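Local coordinates for protein aromatic-amino-acid:2-oxoglutarate transaminase (Candida albicans, PDB 6HND) that probably transfers amino groups between aromatic amino acids and 2-oxoglutarate, and perhaps also acts on 2-aminoadipate, using pyridoxal 5'-phosphate as cofactor, at residues V58-Y63 / S108-S113; K120-A125 / I380-I385; E187-S192 / D484-F489; K454-L459 / P471-T476. All blocks are in the same frame, centred on the assembly; numbering follows the deposited sequence.

Contact 1 of 4, residues V58-Y63 / S108-S113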
# COMPACT_ATOMS: atom_id res chain seq x y z
N VAL B 58 0.63 -20.22 12.37
CA VAL B 58 0.64 -18.92 13.09
C VAL B 58 0.40 -19.27 14.55
O VAL B 58 -0.71 -19.73 14.85
CB VAL B 58 -0.42 -17.93 12.55
CG1 VAL B 58 -0.39 -16.61 13.29
CG2 VAL B 58 -0.24 -17.70 11.05
N ASN B 59 1.42 -19.08 15.39
CA ASN B 59 1.44 -19.46 16.82
C ASN B 59 1.13 -18.22 17.66
O ASN B 59 1.84 -17.19 17.49
CB ASN B 59 2.78 -20.11 17.19
CG ASN B 59 3.22 -21.12 16.15
OD1 ASN B 59 2.41 -21.94 15.71
ND2 ASN B 59 4.48 -21.04 15.74
N LEU B 60 0.12 -18.32 18.53
CA LEU B 60 -0.54 -17.15 19.16
C LEU B 60 -0.34 -17.17 20.68
O LEU B 60 0.07 -18.19 21.25
CB LEU B 60 -2.03 -17.19 18.82
CG LEU B 60 -2.35 -17.25 17.33
CD1 LEU B 60 -3.80 -17.63 17.16
CD2 LEU B 60 -2.05 -15.92 16.64
N VAL B 61 -0.62 -16.02 21.29
CA VAL B 61 -0.77 -15.87 22.76
C VAL B 61 -2.26 -15.90 23.03
O VAL B 61 -3.03 -15.67 22.09
CB VAL B 61 -0.09 -14.57 23.26
CG1 VAL B 61 1.38 -14.60 22.93
CG2 VAL B 61 -0.74 -13.30 22.70
N ASP B 62 -2.65 -16.25 24.26
CA ASP B 62 -4.07 -16.29 24.71
C ASP B 62 -4.45 -14.94 25.31
O ASP B 62 -5.64 -14.58 25.27
CB ASP B 62 -4.27 -17.43 25.70
CG ASP B 62 -3.97 -18.75 25.03
OD1 ASP B 62 -4.60 -19.03 23.99
OD2 ASP B 62 -3.07 -19.43 25.52
N TYR B 63 -3.47 -14.21 25.84
CA TYR B 63 -3.68 -12.90 26.49
C TYR B 63 -2.43 -12.07 26.27
O TYR B 63 -1.32 -12.61 26.15
CB TYR B 63 -4.07 -13.08 27.97
CG TYR B 63 -3.11 -13.91 28.78
CD1 TYR B 63 -2.01 -13.33 29.41
CD2 TYR B 63 -3.28 -15.28 28.93
CE1 TYR B 63 -1.10 -14.10 30.12
CE2 TYR B 63 -2.39 -16.06 29.66
CZ TYR B 63 -1.29 -15.46 30.25
OH TYR B 63 -0.38 -16.21 30.95
N SER B 108 -2.04 -22.03 21.37
CA SER B 108 -3.00 -21.78 20.27
C SER B 108 -2.20 -21.58 18.99
O SER B 108 -1.20 -20.83 19.01
CB SER B 108 -3.87 -20.60 20.55
OG SER B 108 -4.75 -20.88 21.62
N THR B 109 -2.58 -22.30 17.94
CA THR B 109 -1.93 -22.22 16.61
C THR B 109 -3.01 -22.30 15.53
O THR B 109 -4.00 -23.03 15.68
CB THR B 109 -0.80 -23.27 16.53
OG1 THR B 109 -0.23 -23.17 15.22
CG2 THR B 109 -1.28 -24.67 16.84
N VAL B 110 -2.84 -21.53 14.47
CA VAL B 110 -3.69 -21.61 13.26
C VAL B 110 -2.81 -22.13 12.11
O VAL B 110 -1.69 -21.61 11.91
CB VAL B 110 -4.32 -20.24 12.97
CG1 VAL B 110 -5.16 -20.22 11.70
CG2 VAL B 110 -5.15 -19.79 14.16
N HIS B 111 -3.28 -23.13 11.40
CA HIS B 111 -2.61 -23.69 10.20
C HIS B 111 -3.29 -23.13 8.95
O HIS B 111 -4.53 -23.25 8.81
CB HIS B 111 -2.63 -25.22 10.25
CG HIS B 111 -1.93 -25.84 9.09
ND1 HIS B 111 -0.56 -26.01 9.10
CD2 HIS B 111 -2.38 -26.25 7.89
CE1 HIS B 111 -0.19 -26.55 7.95
NE2 HIS B 111 -1.30 -26.71 7.18
N ILE B 112 -2.50 -22.51 8.08
CA ILE B 112 -2.98 -21.95 6.79
C ILE B 112 -2.47 -22.86 5.68
O ILE B 112 -1.25 -22.87 5.45
CB ILE B 112 -2.53 -20.49 6.61
CG1 ILE B 112 -2.94 -19.62 7.81
CG2 ILE B 112 -3.05 -19.96 5.27
CD1 ILE B 112 -2.46 -18.19 7.75
N SER B 113 -3.37 -23.61 5.05
CA SER B 113 -3.05 -24.62 4.00
C SER B 113 -3.12 -23.98 2.60
O SER B 113 -3.76 -22.89 2.44
CB SER B 113 -3.99 -25.81 4.14
OG SER B 113 -5.35 -25.40 4.09
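Asn-59 and Thr-109 face each other across a non-hydrogen-bonded antiparallel pair, and their side chains lie side by side, pointing the same way from the sheet. The Thr-109 hydroxyl is carried anti to the backbone N (chi1 179°) and donates to the Asn-59 amide oxygen, OG1 to OD1 3.0 Å, within the plane of that carbonyl. The other end of the same amide has different partners: ND2 of Asn-59 is bound by Ser-55 and Asp-57 of the second subunit. On the reverse side of the sheet the chemistry is aliphatic. Leu-60 CD1 and Val-110 CG2 cross at a slant, 3.9 Å apart, while Val-58 CG2 meets Ile-112 CD1 at 4.0 Å. Helix 375-388 packs against this apolar side through Val-384 and Asn-388. Backbone bonds set the register: Val-58 and Val-110 are paired reciprocally, N of Val-58 to O of Val-110 at 2.7 Å and the return bond from Val-110 N to Val-58 O at 2.8 Å. A third bond, Leu-60 N to Ser-108 O at 2.9 Å, extends the pairing by one step. Past Leu-60, Ser-108 OG approaches Asp-62 OD1 to 3.0 Å, a bond left unsettled because the same proton has a competing acceptor. The strand axes run at 167°, so 53-60 and 109-113 form the antiparallel pair that this chain contributes. Since Asn-59 and Leu-60 also pair with a strand of the second subunit, the arrangement is that of a beta sheet continued across a dimer interface.

Contact 2 of 4, residues K120-A125 / I380-I385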
# COMPACT_ATOMS: atom_id res chain seq x y z
N LYS B 120 -15.07 -18.92 5.12
CA LYS B 120 -14.72 -17.91 6.14
C LYS B 120 -13.19 -17.83 6.26
O LYS B 120 -12.70 -16.94 6.99
CB LYS B 120 -15.45 -18.25 7.43
CG LYS B 120 -16.97 -18.15 7.36
CD LYS B 120 -17.54 -17.04 8.22
CE LYS B 120 -18.98 -17.25 8.63
NZ LYS B 120 -19.20 -16.78 10.01
N LEU B 121 -12.48 -18.69 5.52
CA LEU B 121 -10.99 -18.75 5.52
C LEU B 121 -10.44 -18.36 4.15
O LEU B 121 -11.11 -18.60 3.15
CB LEU B 121 -10.51 -20.15 5.88
CG LEU B 121 -10.91 -20.66 7.26
CD1 LEU B 121 -10.40 -22.08 7.48
CD2 LEU B 121 -10.38 -19.72 8.33
N ILE B 122 -9.23 -17.82 4.14
CA ILE B 122 -8.44 -17.60 2.90
C ILE B 122 -7.31 -18.63 2.89
O ILE B 122 -6.62 -18.71 3.89
CB ILE B 122 -7.93 -16.15 2.84
CG1 ILE B 122 -9.05 -15.17 3.18
CG2 ILE B 122 -7.34 -15.86 1.47
CD1 ILE B 122 -8.58 -13.74 3.36
N ASP B 123 -7.19 -19.39 1.81
CA ASP B 123 -6.09 -20.36 1.59
C ASP B 123 -4.92 -19.63 0.90
O ASP B 123 -5.10 -18.45 0.45
CB ASP B 123 -6.59 -21.59 0.83
CG ASP B 123 -7.24 -21.32 -0.52
OD1 ASP B 123 -6.92 -20.28 -1.10
OD2 ASP B 123 -8.05 -22.17 -0.98
N LEU B 124 -3.76 -20.27 0.83
CA LEU B 124 -2.57 -19.62 0.24
C LEU B 124 -2.69 -19.61 -1.30
O LEU B 124 -2.15 -18.68 -1.92
CB LEU B 124 -1.30 -20.32 0.71
CG LEU B 124 -1.06 -20.29 2.21
CD1 LEU B 124 0.18 -21.12 2.56
CD2 LEU B 124 -0.89 -18.87 2.73
N ALA B 125 -3.39 -20.58 -1.90
CA ALA B 125 -3.62 -20.60 -3.37
C ALA B 125 -4.26 -19.27 -3.81
O ALA B 125 -3.81 -18.66 -4.81
CB ALA B 125 -4.46 -21.79 -3.76
N ILE B 380 -3.31 -14.13 6.82
CA ILE B 380 -2.91 -14.41 8.23
C ILE B 380 -3.94 -13.77 9.16
O ILE B 380 -4.43 -14.45 10.07
CB ILE B 380 -1.47 -13.97 8.52
CG1 ILE B 380 -0.47 -14.88 7.79
CG2 ILE B 380 -1.20 -13.94 10.02
CD1 ILE B 380 0.95 -14.37 7.85
N VAL B 381 -4.30 -12.51 8.94
CA VAL B 381 -5.16 -11.77 9.90
C VAL B 381 -6.57 -12.37 9.87
O VAL B 381 -7.15 -12.59 10.97
CB VAL B 381 -5.14 -10.24 9.67
CG1 VAL B 381 -6.26 -9.56 10.43
CG2 VAL B 381 -3.79 -9.65 10.04
N ASN B 382 -7.10 -12.66 8.68
CA ASN B 382 -8.47 -13.23 8.56
C ASN B 382 -8.52 -14.59 9.27
O ASN B 382 -9.45 -14.81 10.08
CB ASN B 382 -8.91 -13.35 7.11
CG ASN B 382 -10.25 -14.04 6.98
OD1 ASN B 382 -11.29 -13.40 7.06
ND2 ASN B 382 -10.21 -15.34 6.78
N ASN B 383 -7.57 -15.48 8.98
CA ASN B 383 -7.63 -16.87 9.48
C ASN B 383 -7.43 -16.86 11.00
O ASN B 383 -8.07 -17.67 11.68
CB ASN B 383 -6.68 -17.76 8.69
CG ASN B 383 -7.15 -17.91 7.25
OD1 ASN B 383 -7.97 -17.12 6.77
ND2 ASN B 383 -6.61 -18.91 6.55
N VAL B 384 -6.61 -15.96 11.53
CA VAL B 384 -6.36 -15.90 13.00
C VAL B 384 -7.69 -15.50 13.66
O VAL B 384 -8.07 -16.16 14.65
CB VAL B 384 -5.19 -14.97 13.36
CG1 VAL B 384 -5.19 -14.59 14.84
CG2 VAL B 384 -3.84 -15.56 12.94
N ILE B 385 -8.40 -14.51 13.09
CA ILE B 385 -9.66 -13.96 13.68
C ILE B 385 -10.77 -15.02 13.57
O ILE B 385 -11.42 -15.27 14.59
CB ILE B 385 -10.04 -12.59 13.07
CG1 ILE B 385 -9.20 -11.48 13.67
CG2 ILE B 385 -11.52 -12.26 13.26
CD1 ILE B 385 -9.32 -10.17 12.98
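Asn-383 reaches from helix 375-388 to the backbone of Ile-122 and holds it by both of its polar atoms. Chi1 of -67° sets CG on CB anti to the carbonyl carbon, beside the backbone N. CG then meets the methyl CD2 of Leu-121 at 3.9 Å. At the tip, OD1 receives the N-H of Ile-122 on a lone pair, N to OD1 3.0 Å, in a nearly straight bond of 176°. ND2 donates in turn to Ile-122 O at 2.7 Å, with that oxygen tilted from the amide plane. The amide thus pairs with one residue's N-H and C=O, which fixes its rotation. A second donor reaches OD1 as well: Asn-382 ND2, 2.9 Å away. The same ND2 also bonds to Lys-120 O at 3.0 Å, so two neighbouring side-chain amides hold three backbone atoms, the carbonyl of Lys-120 and the N-H and C=O of Ile-122. Ile-122 CD1 packs on Asn-382 CB at 3.8 Å. Asp-123 follows as N-cap of helix 124-127. Around the contact, Pro-138 of helix 137-151 touches both Ile-122 and Asn-382, while Leu-124 touches Ile-53 and Ile-56 of strand 53-60 and Thr-379 of helix 375-388.

Contact 3 of 4, residues E187-S192 / D484-F489. With PLP (pyridoxal-5'-phosphate), chain E.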
# COMPACT_ATOMS: atom_id res chain seq x y z
N GLU B 187 -9.80 19.40 13.83
CA GLU B 187 -9.51 19.65 15.27
C GLU B 187 -8.14 20.32 15.39
O GLU B 187 -7.19 19.82 14.81
CB GLU B 187 -9.63 18.34 16.06
CG GLU B 187 -11.05 17.81 16.09
CD GLU B 187 -11.24 16.35 16.41
OE1 GLU B 187 -10.32 15.56 16.12
OE2 GLU B 187 -12.36 15.98 16.86
N GLU B 188 -8.07 21.43 16.14
CA GLU B 188 -6.90 22.35 16.19
C GLU B 188 -5.66 21.60 16.66
O GLU B 188 -4.59 21.99 16.23
CB GLU B 188 -7.15 23.56 17.09
CG GLU B 188 -7.29 23.25 18.57
CD GLU B 188 -7.43 24.52 19.42
OE1 GLU B 188 -6.82 25.56 19.02
OE2 GLU B 188 -8.15 24.48 20.48
N PHE B 189 -5.82 20.59 17.54
CA PHE B 189 -4.78 19.56 17.82
C PHE B 189 -5.28 18.26 17.20
O PHE B 189 -6.47 17.89 17.47
CB PHE B 189 -4.47 19.39 19.31
CG PHE B 189 -4.08 20.69 19.95
CD1 PHE B 189 -2.78 21.15 19.90
CD2 PHE B 189 -5.04 21.48 20.59
CE1 PHE B 189 -2.43 22.37 20.45
CE2 PHE B 189 -4.68 22.70 21.12
CZ PHE B 189 -3.39 23.15 21.04
N THR B 190 -4.44 17.63 16.38
CA THR B 190 -4.88 16.51 15.53
C THR B 190 -3.74 15.51 15.29
O THR B 190 -2.59 15.72 15.80
CB THR B 190 -5.47 17.07 14.22
OG1 THR B 190 -6.22 16.05 13.55
CG2 THR B 190 -4.41 17.58 13.27
N PHE B 191 -4.08 14.44 14.59
CA PHE B 191 -3.15 13.50 13.94
C PHE B 191 -2.55 14.23 12.73
O PHE B 191 -3.13 14.20 11.63
CB PHE B 191 -3.90 12.20 13.63
CG PHE B 191 -3.04 11.13 13.03
CD1 PHE B 191 -2.00 10.58 13.77
CD2 PHE B 191 -3.25 10.68 11.74
CE1 PHE B 191 -1.19 9.61 13.21
CE2 PHE B 191 -2.44 9.71 11.19
CZ PHE B 191 -1.41 9.17 11.93
N SER B 192 -1.42 14.88 12.98
CA SER B 192 -0.57 15.66 12.02
C SER B 192 -0.50 15.04 10.63
O SER B 192 -0.61 15.76 9.64
CB SER B 192 0.83 15.86 12.58
OG SER B 192 0.80 16.80 13.64
N ASP B 484 -2.10 29.55 22.61
CA ASP B 484 -2.56 29.78 24.01
C ASP B 484 -3.05 28.48 24.66
O ASP B 484 -3.10 28.47 25.86
CB ASP B 484 -3.66 30.83 24.10
CG ASP B 484 -3.15 32.23 23.82
OD1 ASP B 484 -1.95 32.49 24.09
OD2 ASP B 484 -3.97 33.04 23.34
N ARG B 485 -3.40 27.43 23.89
CA ARG B 485 -3.87 26.13 24.44
C ARG B 485 -2.80 25.05 24.26
O ARG B 485 -3.11 23.85 24.49
CB ARG B 485 -5.22 25.81 23.80
CG ARG B 485 -6.28 26.81 24.21
CD ARG B 485 -7.61 26.55 23.55
NE ARG B 485 -7.50 26.77 22.13
CZ ARG B 485 -7.37 27.94 21.53
NH1 ARG B 485 -7.32 29.06 22.23
NH2 ARG B 485 -7.27 27.99 20.21
N SER B 486 -1.58 25.45 23.91
CA SER B 486 -0.46 24.54 23.55
C SER B 486 0.32 24.15 24.80
O SER B 486 1.32 23.41 24.65
CB SER B 486 0.45 25.17 22.54
OG SER B 486 -0.20 25.22 21.29
N ASN B 487 -0.15 24.59 25.97
CA ASN B 487 0.54 24.35 27.28
C ASN B 487 0.28 22.91 27.77
O ASN B 487 -0.19 22.73 28.89
CB ASN B 487 0.13 25.39 28.33
CG ASN B 487 -1.36 25.43 28.58
OD1 ASN B 487 -2.17 25.30 27.65
ND2 ASN B 487 -1.72 25.56 29.86
N PHE B 488 0.60 21.90 26.97
CA PHE B 488 0.42 20.50 27.41
C PHE B 488 1.39 19.59 26.68
O PHE B 488 1.81 19.93 25.58
CB PHE B 488 -1.03 20.02 27.23
CG PHE B 488 -1.51 19.85 25.82
CD1 PHE B 488 -2.10 20.90 25.14
CD2 PHE B 488 -1.43 18.62 25.18
CE1 PHE B 488 -2.60 20.72 23.85
CE2 PHE B 488 -1.89 18.45 23.89
CZ PHE B 488 -2.47 19.50 23.22
N PHE B 489 1.68 18.46 27.30
CA PHE B 489 2.35 17.31 26.65
C PHE B 489 1.33 16.18 26.51
O PHE B 489 0.50 16.01 27.40
CB PHE B 489 3.55 16.86 27.47
CG PHE B 489 4.60 17.91 27.65
CD1 PHE B 489 5.42 18.28 26.59
CD2 PHE B 489 4.80 18.50 28.89
CE1 PHE B 489 6.39 19.26 26.76
CE2 PHE B 489 5.75 19.51 29.05
CZ PHE B 489 6.54 19.88 27.98
N1 PLP E . -5.21 8.30 13.38
C2 PLP E . -5.00 8.37 14.69
C2A PLP E . -5.88 9.29 15.46
C3 PLP E . -4.01 7.57 15.31
O3 PLP E . -3.82 7.66 16.66
C4 PLP E . -3.22 6.69 14.52
C4A PLP E . -2.25 5.79 15.18
C5 PLP E . -3.48 6.64 13.13
C6 PLP E . -4.46 7.46 12.63
C5A PLP E . -2.66 5.83 12.16
O4P PLP E . -2.91 4.40 12.18
P PLP E . -2.16 3.45 11.10
O1P PLP E . -2.06 4.24 9.80
O2P PLP E . -3.09 2.24 11.08
O3P PLP E . -0.81 3.14 11.66
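The loop that brings Phe-191 into the pyridoxal-phosphate pocket is tied, through Glu-188 and Phe-189, to Arg-485 and Phe-488. Arg-485 grips the carboxylate side-on with two nitrogens: NH2 reaches Glu-188 OE1 at 2.7 Å, on its syn lone pair, and NE reaches Glu-188 OE2 at 2.9 Å, also from the syn side. Both oxygens lie close to the guanidinium plane, and the carboxylate is turned by 31° from it. Chi1 of Glu-188 (67°) sets CG between the backbone N and the carbonyl carbon, from where the chain runs out extended. Both oxygens have second partners, OE1 in Ser-482 OG and OE2 in the backbone N of Ile-210, so each carboxylate oxygen has a second hydrogen-bond partner besides the arginine. Next along the chain, Phe-189 receives the rim of Phe-488 in a T-shaped pair. Phe-488 CE1 stands 3.7 Å above the plane, over the ring centre, and the two planes make 75°. Ser-486 OG, itself bound to Ser-482 O, lies at the edge of the Phe-189 ring, near its plane, 3.7 Å from CE1. In this fold-type-I aminotransferase architecture the loop follows strand 183-187 of the seven-stranded sheet, whereas Phe-488 begins strand 488-492 of the separate four-stranded antiparallel sheet. Two residues beyond Phe-189, Phe-191 turns a ring face to the cofactor. Its CE2 comes to 3.3 Å from PLP C6, which sits offset toward the rim of the phenyl ring. PLP is also hydrogen-bonded to Tyr-130 of the second subunit.

Contact 4 of 4, residues K454-L459 / P471-T476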
# COMPACT_ATOMS: atom_id res chain seq x y z
N LYS B 454 8.35 28.75 26.78
CA LYS B 454 8.54 28.04 28.08
C LYS B 454 8.30 26.54 27.90
O LYS B 454 8.96 25.73 28.60
CB LYS B 454 7.59 28.57 29.16
CG LYS B 454 7.88 29.98 29.65
CD LYS B 454 9.35 30.20 29.96
CE LYS B 454 9.58 31.39 30.87
NZ LYS B 454 11.02 31.56 31.13
N MET B 455 7.37 26.18 27.02
CA MET B 455 7.07 24.74 26.77
C MET B 455 8.31 24.11 26.12
O MET B 455 8.64 22.99 26.52
CB MET B 455 5.81 24.56 25.92
CG MET B 455 4.51 24.86 26.68
SD MET B 455 4.20 23.74 28.10
CE MET B 455 4.04 22.18 27.23
N LYS B 456 9.01 24.81 25.22
CA LYS B 456 10.25 24.28 24.56
C LYS B 456 11.36 24.11 25.61
O LYS B 456 12.02 23.08 25.60
CB LYS B 456 10.73 25.17 23.41
CG LYS B 456 9.88 25.09 22.16
CD LYS B 456 10.07 26.29 21.23
CE LYS B 456 9.10 26.28 20.07
NZ LYS B 456 9.15 27.55 19.30
N LEU B 457 11.51 25.09 26.49
CA LEU B 457 12.52 25.07 27.57
C LEU B 457 12.21 23.89 28.50
O LEU B 457 13.15 23.15 28.83
CB LEU B 457 12.46 26.42 28.30
CG LEU B 457 13.75 26.85 28.99
CD1 LEU B 457 14.91 26.86 28.00
CD2 LEU B 457 13.59 28.21 29.64
N LEU B 458 10.93 23.68 28.83
CA LEU B 458 10.47 22.57 29.70
C LEU B 458 10.73 21.23 29.00
O LEU B 458 11.12 20.26 29.68
CB LEU B 458 8.99 22.77 30.03
CG LEU B 458 8.34 21.70 30.92
CD1 LEU B 458 9.18 21.41 32.15
CD2 LEU B 458 6.93 22.12 31.31
N LEU B 459 10.57 21.19 27.67
CA LEU B 459 10.81 19.93 26.91
C LEU B 459 12.29 19.53 27.08
O LEU B 459 12.53 18.35 27.44
CB LEU B 459 10.46 20.13 25.43
CG LEU B 459 10.49 18.85 24.59
CD1 LEU B 459 9.49 17.82 25.10
CD2 LEU B 459 10.25 19.15 23.10
N PRO B 471 5.12 17.56 22.71
CA PRO B 471 4.46 18.83 23.00
C PRO B 471 3.27 19.06 22.06
O PRO B 471 3.34 18.67 20.90
CB PRO B 471 5.58 19.86 22.75
CG PRO B 471 6.41 19.23 21.67
CD PRO B 471 6.40 17.76 22.03
N GLY B 472 2.21 19.67 22.58
CA GLY B 472 0.97 19.93 21.83
C GLY B 472 1.20 20.83 20.63
O GLY B 472 0.49 20.66 19.63
N TYR B 473 2.19 21.73 20.70
CA TYR B 473 2.50 22.68 19.60
C TYR B 473 2.96 21.89 18.36
O TYR B 473 2.76 22.39 17.26
CB TYR B 473 3.46 23.78 20.04
CG TYR B 473 4.76 23.33 20.64
CD1 TYR B 473 5.77 22.77 19.86
CD2 TYR B 473 5.02 23.51 21.99
CE1 TYR B 473 6.97 22.36 20.42
CE2 TYR B 473 6.23 23.14 22.55
CZ TYR B 473 7.20 22.56 21.76
OH TYR B 473 8.38 22.17 22.32
N ASN B 474 3.46 20.66 18.51
CA ASN B 474 3.83 19.82 17.34
C ASN B 474 2.59 19.19 16.68
O ASN B 474 2.75 18.57 15.60
CB ASN B 474 4.85 18.74 17.71
CG ASN B 474 6.27 19.25 17.77
OD1 ASN B 474 6.55 20.41 17.44
ND2 ASN B 474 7.18 18.39 18.19
N MET B 475 1.39 19.31 17.25
CA MET B 475 0.24 18.55 16.70
C MET B 475 -0.90 19.48 16.30
O MET B 475 -2.06 19.06 16.37
CB MET B 475 -0.22 17.51 17.72
CG MET B 475 0.76 16.36 17.81
SD MET B 475 0.30 15.21 19.13
CE MET B 475 0.33 16.34 20.52
N THR B 476 -0.53 20.66 15.81
CA THR B 476 -1.45 21.77 15.51
C THR B 476 -1.72 21.81 14.02
O THR B 476 -0.83 21.46 13.25
CB THR B 476 -0.91 23.12 15.98
OG1 THR B 476 0.40 23.32 15.43
CG2 THR B 476 -0.86 23.20 17.49
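Chi1 of Tyr-473 (55°) puts CG between its backbone N and carbonyl carbon, while chi1 of Leu-459 (-172°) carries CG anti to the backbone N. From there the tyrosine ring extends to helix 451-465, where Leu-459 CD2 lies 3.6 Å from Tyr-473 OH. The edge of the ring is met near its plane by Met-455, whose CB stands 3.7 Å from Tyr-473 CE2. Lys-456 crosses the ring's tip at a slant and lays CG 3.3 Å from Tyr-473 OH. Its NZ is 5.9 Å from the ring centroid, which makes any cation-pi attraction weak at most. Pro-471, two residues before the tyrosine, sets CB 3.2 Å above one ring face, offset toward the rim. Its CG also meets Leu-459 CD2 at 4.1 Å, the two side chains crossing at about a right angle. No hydrogen bond joins the two segments, so the packing is by van der Waals contact round one phenol, its hydroxyl oxygen included. Tyr-473 lies in the 3-10 turn 472-474, just after strand 470-471 at the border of the four-stranded sheet. Helix 451-465 packs on that sheet through Met-455, Leu-458 and Leu-459, which touch Phe-489 of strand 488-492, and Leu-479 of helix 479-482 also touches Tyr-473.

The four contacts form two touching pairs, with about 19 Å or more between nearest atoms of different pairs. Contacts 1 and 2 meet where Val-58 packs on Val-384 and where Ser-113 O probably bonds to Leu-124 N; helix 375-388 supplies one side of contact 2 and packs against contact 1. Contacts 3 and 4 share the region of the four-stranded sheet, and Phe-488 O probably accepts from Gly-472 N. All four are largely buried, but contact 3 lies closest to the chain centre and alone includes a cofactor-binding residue. Exposed residues take part at contacts 1 and 2. The chemistry of the four differs: strand pairing in contact 1, side-chain amides on backbone in contact 2, salt bridge plus aromatic pair in contact 3, van der Waals packing round a tyrosine in contact 4.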